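Local coordinates for protein abietadiene synthase, chloroplastic (PDB 3S9V) that belongs to the all-helical terpene synthases, a plastid enzyme with an N-terminal terpene synthase domain and a metal-binding domain, at residues L550-E555 / V565-Q570. Numbering follows the deposited sequence.
Sequences LKLFTE and VDQMPQ
Leu552 and Met568 carry this contact, in which one face of helix 547-559 packs against the loop that leads on to helix 570-594. The apolar part starts with Leu552, whose side chain leaves the helix toward the loop. Leu552 CD1 lies 4.1 Å from Met568 CG, and the CA atoms of these two residues make the closest backbone pairing between the segments. Met568 does not aim at the helix from its CA. With chi2 at -178° and chi3 at -166° the chain runs straight beyond CG, and this carries the methyl CE across to the helix backbone. There Met568 CE sits 3.8 Å from Leu552 O. The same methyl, Met568 CE, is 4.2 Å from Phe553 CA. Leu552 O is also hydrogen-bonded to Ser556 OG, so the methyl lies beside a carbonyl that already has a polar partner.

The second set of touches is between Leu552 and Gln567, whose side chains cross at about a right angle. Leu552 CD1 comes 3.9 Å from Gln567 CB. The other methyl, Leu552 CD2, stands 4.1 Å from the amide oxygen Gln567 OE1. Leu552 CD1 is also modelled 2.9 Å from Gln567 O, shorter than such a contact should be, so its exact position is doubtful.

Behind this layer, Phe553 turns into the fold, its ring edge-to-face with that of Phe576 and against Leu537 and Leu540 of helix 521-541. Met572 of helix 570-594 touches both Leu552 and Phe553.

Within the metal-binding domain, far from the centre of the chain, the loop joining helix 547-559 to helix 570-594 folds back against the first of them. The touching groups are mainly methyls and methylenes, together with carbonyl oxygens that they lie against, consistent with the loop being seated here by van der Waals packing, with no direct polar bond across.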
loop_
_atom_site.group_PDB
_atom_site.type_symbol
_atom_site.label_atom_id
_atom_site.label_comp_id
_atom_site.label_asym_id
_atom_site.label_seq_id
_atom_site.Cartn_x
_atom_site.Cartn_y
_atom_site.Cartn_z
ATOM N N LEU A 550 -18.397 -18.024 40.761
ATOM C CA LEU A 550 -17.694 -18.154 39.489
ATOM C C LEU A 550 -17.295 -19.605 39.271
ATOM O O LEU A 550 -17.298 -20.103 38.139
ATOM C CB LEU A 550 -16.440 -17.267 39.471
ATOM C CG LEU A 550 -16.687 -15.757 39.519
ATOM C CD1 LEU A 550 -15.362 -15.018 39.447
ATOM C CD2 LEU A 550 -17.579 -15.349 38.364
ATOM N N LYS A 551 -16.953 -20.281 40.364
ATOM C CA LYS A 551 -16.552 -21.675 40.298
ATOM C C LYS A 551 -17.666 -22.576 39.749
ATOM O O LYS A 551 -17.392 -23.624 39.160
ATOM C CB LYS A 551 -16.123 -22.165 41.675
ATOM C CG LYS A 551 -15.522 -23.548 41.637
ATOM C CD LYS A 551 -15.288 -24.112 43.021
ATOM C CE LYS A 551 -14.885 -25.573 42.918
ATOM N NZ LYS A 551 -15.880 -26.354 42.122
ATOM N N LEU A 552 -18.918 -22.174 39.944
ATOM C CA LEU A 552 -20.034 -22.957 39.435
ATOM C C LEU A 552 -20.032 -22.858 37.915
ATOM O O LEU A 552 -20.281 -23.844 37.223
ATOM C CB LEU A 552 -21.366 -22.430 39.974
ATOM C CG LEU A 552 -21.578 -22.429 41.489
ATOM C CD1 LEU A 552 -22.879 -21.700 41.798
ATOM C CD2 LEU A 552 -21.613 -23.854 42.024
ATOM N N PHE A 553 -19.746 -21.667 37.396
ATOM C CA PHE A 553 -19.710 -21.475 35.950
ATOM C C PHE A 553 -18.577 -22.315 35.356
ATOM O O PHE A 553 -18.781 -23.078 34.407
ATOM C CB PHE A 553 -19.511 -19.991 35.612
ATOM C CG PHE A 553 -19.874 -19.634 34.186
ATOM C CD1 PHE A 553 -19.001 -19.906 33.132
ATOM C CD2 PHE A 553 -21.105 -19.036 33.897
ATOM C CE1 PHE A 553 -19.347 -19.589 31.817
ATOM C CE2 PHE A 553 -21.459 -18.716 32.583
ATOM C CZ PHE A 553 -20.578 -18.994 31.544
ATOM N N THR A 554 -17.385 -22.182 35.926
ATOM C CA THR A 554 -16.227 -22.931 35.447
ATOM C C THR A 554 -16.498 -24.435 35.484
ATOM O O THR A 554 -16.171 -25.164 34.534
ATOM C CB THR A 554 -14.972 -22.615 36.295
ATOM O OG1 THR A 554 -14.738 -21.203 36.278
ATOM C CG2 THR A 554 -13.751 -23.317 35.737
ATOM N N GLU A 555 -17.102 -24.893 36.580
ATOM C CA GLU A 555 -17.424 -26.306 36.750
ATOM C C GLU A 555 -18.496 -26.762 35.760
ATOM O O GLU A 555 -18.456 -27.891 35.258
ATOM C CB GLU A 555 -17.911 -26.570 38.177
ATOM C CG GLU A 555 -18.379 -28.005 38.422
ATOM C CD GLU A 555 -17.229 -28.984 38.573
ATOM O OE1 GLU A 555 -16.372 -29.058 37.667
ATOM O OE2 GLU A 555 -17.184 -29.685 39.606
ATOM N N VAL A 565 -27.028 -25.198 37.520
ATOM C CA VAL A 565 -27.816 -24.005 37.230
ATOM C C VAL A 565 -28.686 -23.539 38.404
ATOM O O VAL A 565 -28.971 -22.348 38.546
ATOM C CB VAL A 565 -28.711 -24.252 35.989
ATOM C CG1 VAL A 565 -29.751 -23.157 35.852
ATOM C CG2 VAL A 565 -27.848 -24.301 34.741
ATOM N N ASP A 566 -29.101 -24.480 39.246
ATOM C CA ASP A 566 -29.941 -24.158 40.397
ATOM C C ASP A 566 -29.161 -23.488 41.530
ATOM O O ASP A 566 -29.748 -22.811 42.372
ATOM C CB ASP A 566 -30.630 -25.428 40.915
ATOM C CG ASP A 566 -31.738 -25.912 39.989
ATOM O OD1 ASP A 566 -32.094 -27.110 40.060
ATOM O OD2 ASP A 566 -32.263 -25.094 39.198
ATOM N N GLN A 567 -27.846 -23.676 41.550
ATOM C CA GLN A 567 -27.012 -23.070 42.588
ATOM C C GLN A 567 -26.440 -21.744 42.107
ATOM O O GLN A 567 -25.600 -21.154 42.777
ATOM C CB GLN A 567 -25.852 -24.001 42.953
ATOM C CG GLN A 567 -26.282 -25.377 43.418
ATOM C CD GLN A 567 -25.113 -26.310 43.656
ATOM O OE1 GLN A 567 -24.188 -25.988 44.402
ATOM N NE2 GLN A 567 -25.151 -27.479 43.026
ATOM N N MET A 568 -26.906 -21.276 40.953
ATOM C CA MET A 568 -26.404 -20.040 40.362
ATOM C C MET A 568 -27.219 -18.785 40.602
ATOM O O MET A 568 -28.449 -18.818 40.632
ATOM C CB MET A 568 -26.259 -20.200 38.843
ATOM C CG MET A 568 -25.072 -21.018 38.375
ATOM S SD MET A 568 -24.949 -21.097 36.555
ATOM C CE MET A 568 -23.756 -22.451 36.412
ATOM N N PRO A 569 -26.528 -17.645 40.763
ATOM C CA PRO A 569 -27.193 -16.363 40.984
ATOM C C PRO A 569 -28.095 -16.135 39.774
ATOM O O PRO A 569 -27.913 -16.773 38.731
ATOM C CB PRO A 569 -26.033 -15.372 41.005
ATOM C CG PRO A 569 -24.904 -16.181 41.554
ATOM C CD PRO A 569 -25.063 -17.504 40.848
ATOM N N GLN A 570 -29.052 -15.225 39.911
ATOM C CA GLN A 570 -29.982 -14.910 38.834
ATOM C C GLN A 570 -29.269 -14.688 37.504
ATOM O O GLN A 570 -29.413 -15.477 36.570
ATOM C CB GLN A 570 -30.789 -13.657 39.193
ATOM C CG GLN A 570 -31.691 -13.156 38.078
ATOM C CD GLN A 570 -32.758 -14.164 37.691
ATOM O OE1 GLN A 570 -33.487 -13.967 36.716
ATOM N NE2 GLN A 570 -32.860 -15.249 38.456
#